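Local structure of penicillin-binding protein activator LpoB (4Q6V) at residues Asn50-Ala53 against Lys57-Leu60; Gln8-Lys13 against Leu113-Met118. The protein probably regulates peptidoglycan synthesis as an outer-membrane lipoprotein that activates penicillin-binding protein 1B, represented here by its C-terminal domain. All coordinates share one frame; numbering follows the deposited sequence.

Interaction 1 (Asn50-Ala53 against Lys57-Leu60); sequences NALA and KFTL
Leu-52 and Phe-58 meet twice, once through a backbone oxygen and once through their side chains. The polar approach brings the carbonyl O of Leu-52 to the rim of the Phe-58 ring, near the ring plane, with Leu-52 O 3.3 Å from Phe-58 CD2. An aromatic edge carries slightly positive hydrogens, so the oxygen finds a mildly attractive neighbour there, although this is no conventional hydrogen bond. The same oxygen is 3.7 Å from Lys-57 N, a polar neighbour with no hydrogen bond between them.

The remaining meetings are apolar. A methyl of Leu-52, CD2, lies 4.1 Å from Phe-58 CE2, beside the atom that faces the carbonyl. In Phe-58, CG stands opposite the carbonyl carbon (chi1 -60°), which sets the CD2-CE2 edge of the ring alongside the last turn, at Leu-52. Leu-60 adds its two methyls: CD2 comes 4.2 Å from Leu-52 CB, while CD1 is 4.3 Å from Ala-53 CB. The small Ala-53 lets the strand residue come close at the exposed margin; the branched Leu-52 fills the buried side, where it also touches Leu-26 and Val-28 of strand 25-35. Lys-57, with positive phi (57°), lies in the turn, and its side chain leaves the backbone away from the helix.

These residues form the return from helix 41-54 to strand 59-60 in a beta-alpha-beta unit that starts with strand 25-35. With no hydrogen bond between the two segments, their direct pairing depends on hydrophobic packing and one carbonyl-to-ring-edge approach.

Interaction 2 (Gln8-Lys13 against Leu113-Met118); sequences QPLVSK and LQMQLM
The helical turn that presents Leu-10 to Leu-113 and Met-115 is closed by the backbone bond from Ser-12 N to Gln-8 O, 3.0 Å long. A second, from Lys-13 N to Pro-9 O, continues it. Pro-9 has no N-H to give, so the helix is kinked at that point, and its ring lies clear of the strand. At the side chain of Gln-8, NE2 is hydrogen-bonded to Asn-4 OD1 within the same helix.

Across the contact no hydrogen bond forms, and the meeting is wholly apolar. Leu-10 reaches the strand with CD1, which lies 4.0 Å from Leu-113 CD2, methyl against methyl. Leu-113 has its CG trans to the backbone N (chi1 -171°), and the CD2 branch takes up the contact.

Helix and strand run nearly the same way, 21° apart, with their axes 10.3 Å from each other at the closest point. This is the familiar layering of an alpha/beta sandwich, in which a helix lies along one face of a sheet. Alternation along the strand sorts the residues: Leu-113 and Met-115 turn their side chains to the helix, whereas Gln-114 between them points away.

Met-115, modelled as selenomethionine, extends a long, flexible chain towards Leu-10. The modelled position of its terminal methyl is doubtful, since it crowds Leu-10 too closely, so its exact distances carry little weight. Around it, Met-115 also touches Leu-48 of helix 41-54, Ser-102 and Trp-127. Val-11, beside Leu-10, packs on Ala-51 and Leu-52 of that neighbouring helix.

Interactions 1 and 2 lie 13 Å apart, centre to centre, and involve one sheet, reached at its edge strand 59-60 in the first and at strand 112-119 in the second. What joins them directly is packing between helices 3-15 and 41-54. Leu-52 CD2 lies 3.9 Å from Val-11 CG2, and Ala-51 CB is 3.7 Å from Gln-8 NE2; the small alanine suits such a close approach. Leu-52 thus belongs to both neighbourhoods, packing on Phe-58 and on Val-11. Interaction 1 is local, with three residues between its segments, whereas interaction 2 brings together segments with 99 residues between them, tying the N-terminal helix to a late strand.

Interaction 1 (Asn50-Ala53 against Lys57-Leu60)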
loop_
_atom_site.group_PDB
_atom_site.type_symbol
_atom_site.label_atom_id
_atom_site.label_comp_id
_atom_site.label_asym_id
_atom_site.label_seq_id
_atom_site.Cartn_x
_atom_site.Cartn_y
_atom_site.Cartn_z
ATOM N N ASN A 50 3.359 6.251 7.164
ATOM C CA ASN A 50 3.165 7.363 8.107
ATOM C C ASN A 50 1.862 8.085 7.923
ATOM O O ASN A 50 1.108 8.254 8.875
ATOM C CB ASN A 50 4.365 8.296 8.054
ATOM C CG ASN A 50 5.603 7.670 8.668
ATOM O OD1 ASN A 50 6.694 7.725 8.104
ATOM N ND2 ASN A 50 5.446 7.064 9.830
ATOM N N ALA A 51 1.575 8.450 6.678
ATOM C CA ALA A 51 0.304 9.067 6.337
ATOM C C ALA A 51 -0.894 8.213 6.801
ATOM O O ALA A 51 -1.912 8.754 7.238
ATOM C CB ALA A 51 0.176 9.346 4.846
ATOM N N LEU A 52 -0.741 6.891 6.724
ATOM C CA LEU A 52 -1.811 5.982 7.096
ATOM C C LEU A 52 -1.943 5.768 8.593
ATOM O O LEU A 52 -3.077 5.647 9.094
ATOM C CB LEU A 52 -1.578 4.648 6.412
ATOM C CG LEU A 52 -1.767 4.671 4.905
ATOM C CD1 LEU A 52 -1.139 3.452 4.274
ATOM C CD2 LEU A 52 -3.231 4.786 4.530
ATOM N N ALA A 53 -0.799 5.683 9.288
ATOM C CA ALA A 53 -0.756 5.566 10.738
ATOM C C ALA A 53 -1.209 6.824 11.461
ATOM O O ALA A 53 -1.672 6.721 12.589
ATOM C CB ALA A 53 0.644 5.211 11.214
ATOM N N LYS A 57 -5.627 6.177 11.688
ATOM C CA LYS A 57 -5.283 5.454 12.915
ATOM C C LYS A 57 -5.329 3.922 12.674
ATOM O O LYS A 57 -5.522 3.147 13.622
ATOM C CB LYS A 57 -6.201 5.858 14.079
ATOM C CG LYS A 57 -7.423 4.945 14.336
ATOM C CD LYS A 57 -8.393 5.383 15.453
ATOM C CE LYS A 57 -9.844 5.452 15.017
ATOM N NZ LYS A 57 -10.278 6.860 14.763
ATOM N N PHE A 58 -5.113 3.481 11.425
ATOM C CA PHE A 58 -4.960 2.066 11.140
ATOM C C PHE A 58 -3.869 1.464 12.005
ATOM O O PHE A 58 -2.913 2.140 12.340
ATOM C CB PHE A 58 -4.585 1.825 9.680
ATOM C CG PHE A 58 -5.586 2.330 8.692
ATOM C CD1 PHE A 58 -6.747 1.615 8.436
ATOM C CD2 PHE A 58 -5.359 3.536 8.025
ATOM C CE1 PHE A 58 -7.677 2.086 7.530
ATOM C CE2 PHE A 58 -6.266 3.998 7.109
ATOM C CZ PHE A 58 -7.441 3.278 6.864
ATOM N N THR A 59 -4.024 0.209 12.367
ATOM C CA THR A 59 -2.923 -0.636 12.791
ATOM C C THR A 59 -2.333 -1.239 11.560
ATOM O O THR A 59 -3.014 -1.966 10.845
ATOM C CB THR A 59 -3.425 -1.786 13.682
ATOM O OG1 THR A 59 -3.954 -1.209 14.857
ATOM C CG2 THR A 59 -2.278 -2.706 14.080
ATOM N N LEU A 60 -1.070 -0.916 11.309
ATOM C CA LEU A 60 -0.318 -1.445 10.192
ATOM C C LEU A 60 0.351 -2.780 10.501
ATOM O O LEU A 60 0.922 -2.993 11.587
ATOM C CB LEU A 60 0.700 -0.425 9.672
ATOM C CG LEU A 60 0.208 0.973 9.312
ATOM C CD1 LEU A 60 1.363 1.791 8.773
ATOM C CD2 LEU A 60 -0.941 0.932 8.323
#

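Interaction 2 (Gln8-Lys13 against Leu113-Met118)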
loop_
_atom_site.group_PDB
_atom_site.type_symbol
_atom_site.label_atom_id
_atom_site.label_comp_id
_atom_site.label_asym_id
_atom_site.label_seq_id
_atom_site.Cartn_x
_atom_site.Cartn_y
_atom_site.Cartn_z
ATOM N N GLN A 8 -1.023 12.564 0.826
ATOM C CA GLN A 8 -1.935 13.075 1.856
ATOM C C GLN A 8 -3.357 13.239 1.351
ATOM O O GLN A 8 -4.316 12.820 2.007
ATOM C CB GLN A 8 -1.448 14.416 2.442
ATOM C CG GLN A 8 -0.120 14.384 3.168
ATOM C CD GLN A 8 -0.134 13.509 4.397
ATOM O OE1 GLN A 8 -1.173 13.319 5.032
ATOM N NE2 GLN A 8 1.038 12.951 4.736
ATOM N N PRO A 9 -3.530 13.862 0.187
ATOM C CA PRO A 9 -4.872 14.009 -0.325
ATOM C C PRO A 9 -5.534 12.673 -0.673
ATOM O O PRO A 9 -6.744 12.571 -0.570
ATOM C CB PRO A 9 -4.687 14.858 -1.586
ATOM C CG PRO A 9 -3.236 15.008 -1.823
ATOM C CD PRO A 9 -2.571 14.737 -0.515
ATOM N N LEU A 10 -4.735 11.691 -1.114
ATOM C CA LEU A 10 -5.272 10.390 -1.552
ATOM C C LEU A 10 -5.662 9.596 -0.305
ATOM O O LEU A 10 -6.718 8.974 -0.250
ATOM C CB LEU A 10 -4.235 9.640 -2.350
ATOM C CG LEU A 10 -3.905 10.132 -3.761
ATOM C CD1 LEU A 10 -2.804 9.327 -4.417
ATOM C CD2 LEU A 10 -5.159 10.055 -4.606
ATOM N N VAL A 11 -4.824 9.642 0.720
ATOM C CA VAL A 11 -5.179 8.985 1.996
ATOM C C VAL A 11 -6.439 9.579 2.608
ATOM O O VAL A 11 -7.287 8.894 3.156
ATOM C CB VAL A 11 -4.033 9.038 2.998
ATOM C CG1 VAL A 11 -4.530 8.686 4.388
ATOM C CG2 VAL A 11 -2.930 8.094 2.547
ATOM N N SER A 12 -6.559 10.891 2.511
ATOM C CA SER A 12 -7.707 11.613 3.023
ATOM C C SER A 12 -8.968 11.222 2.292
ATOM O O SER A 12 -9.959 10.996 2.964
ATOM C CB SER A 12 -7.450 13.130 2.883
ATOM O OG SER A 12 -8.559 13.840 3.356
ATOM N N LYS A 13 -8.907 11.084 0.968
ATOM C CA LYS A 13 -10.019 10.652 0.165
ATOM C C LYS A 13 -10.356 9.167 0.365
ATOM O O LYS A 13 -11.512 8.746 0.228
ATOM C CB LYS A 13 -9.729 10.826 -1.304
ATOM C CG LYS A 13 -9.538 12.264 -1.749
ATOM C CD LYS A 13 -8.911 12.413 -3.143
ATOM C CE LYS A 13 -9.580 11.484 -4.150
ATOM N NZ LYS A 13 -8.922 11.506 -5.489
ATOM N N LEU A 113 1.205 8.570 -9.270
ATOM C CA LEU A 113 0.890 7.694 -8.132
ATOM C C LEU A 113 -0.556 7.187 -8.258
ATOM O O LEU A 113 -1.480 7.931 -8.460
ATOM C CB LEU A 113 1.128 8.427 -6.822
ATOM C CG LEU A 113 1.043 7.603 -5.546
ATOM C CD1 LEU A 113 2.105 6.556 -5.481
ATOM C CD2 LEU A 113 1.140 8.517 -4.357
ATOM N N GLN A 114 -0.727 5.871 -8.212
ATOM C CA GLN A 114 -2.046 5.247 -8.198
ATOM C C GLN A 114 -2.127 4.283 -7.038
ATOM O O GLN A 114 -1.146 3.610 -6.719
ATOM C CB GLN A 114 -2.348 4.548 -9.526
ATOM C CG GLN A 114 -2.527 5.551 -10.661
ATOM C CD GLN A 114 -2.286 5.004 -12.059
ATOM O OE1 GLN A 114 -1.658 3.958 -12.232
ATOM N NE2 GLN A 114 -2.770 5.727 -13.071
HETATM N N MSE A 115 -3.296 4.247 -6.415
HETATM C CA MSE A 115 -3.470 3.409 -5.209
HETATM C C MSE A 115 -4.776 2.683 -5.316
HETATM O O MSE A 115 -5.716 3.150 -5.929
HETATM C CB MSE A 115 -3.454 4.276 -3.950
HETATM C CG MSE A 115 -2.067 4.836 -3.671
HETATM SE SE MSE A 115 -1.967 5.786 -1.936
HETATM C CE MSE A 115 -3.702 6.654 -2.081
ATOM N N GLN A 116 -4.843 1.484 -4.744
ATOM C CA GLN A 116 -6.078 0.734 -4.668
ATOM C C GLN A 116 -6.223 -0.020 -3.340
ATOM O O GLN A 116 -5.259 -0.610 -2.836
ATOM C CB GLN A 116 -6.127 -0.225 -5.825
ATOM C CG GLN A 116 -5.473 0.320 -7.089
ATOM C CD GLN A 116 -5.082 -0.824 -7.943
ATOM O OE1 GLN A 116 -5.979 -1.489 -8.492
ATOM N NE2 GLN A 116 -3.772 -1.071 -8.046
ATOM N N LEU A 117 -7.425 0.012 -2.780
ATOM C CA LEU A 117 -7.694 -0.647 -1.500
ATOM C C LEU A 117 -8.576 -1.864 -1.650
ATOM O O LEU A 117 -9.775 -1.747 -2.035
ATOM C CB LEU A 117 -8.321 0.346 -0.527
ATOM C CG LEU A 117 -8.520 -0.167 0.890
ATOM C CD1 LEU A 117 -7.187 -0.262 1.601
ATOM C CD2 LEU A 117 -9.488 0.752 1.600
HETATM N N MSE A 118 -8.030 -3.023 -1.281
HETATM C CA MSE A 118 -8.716 -4.300 -1.444
HETATM C C MSE A 118 -9.267 -4.767 -0.128
HETATM O O MSE A 118 -8.560 -4.901 0.874
HETATM C CB MSE A 118 -7.764 -5.326 -2.087
HETATM C CG MSE A 118 -8.391 -6.684 -2.128
HETATM SE SE MSE A 118 -7.360 -7.925 -3.222
HETATM C CE MSE A 118 -6.116 -8.455 -1.799
#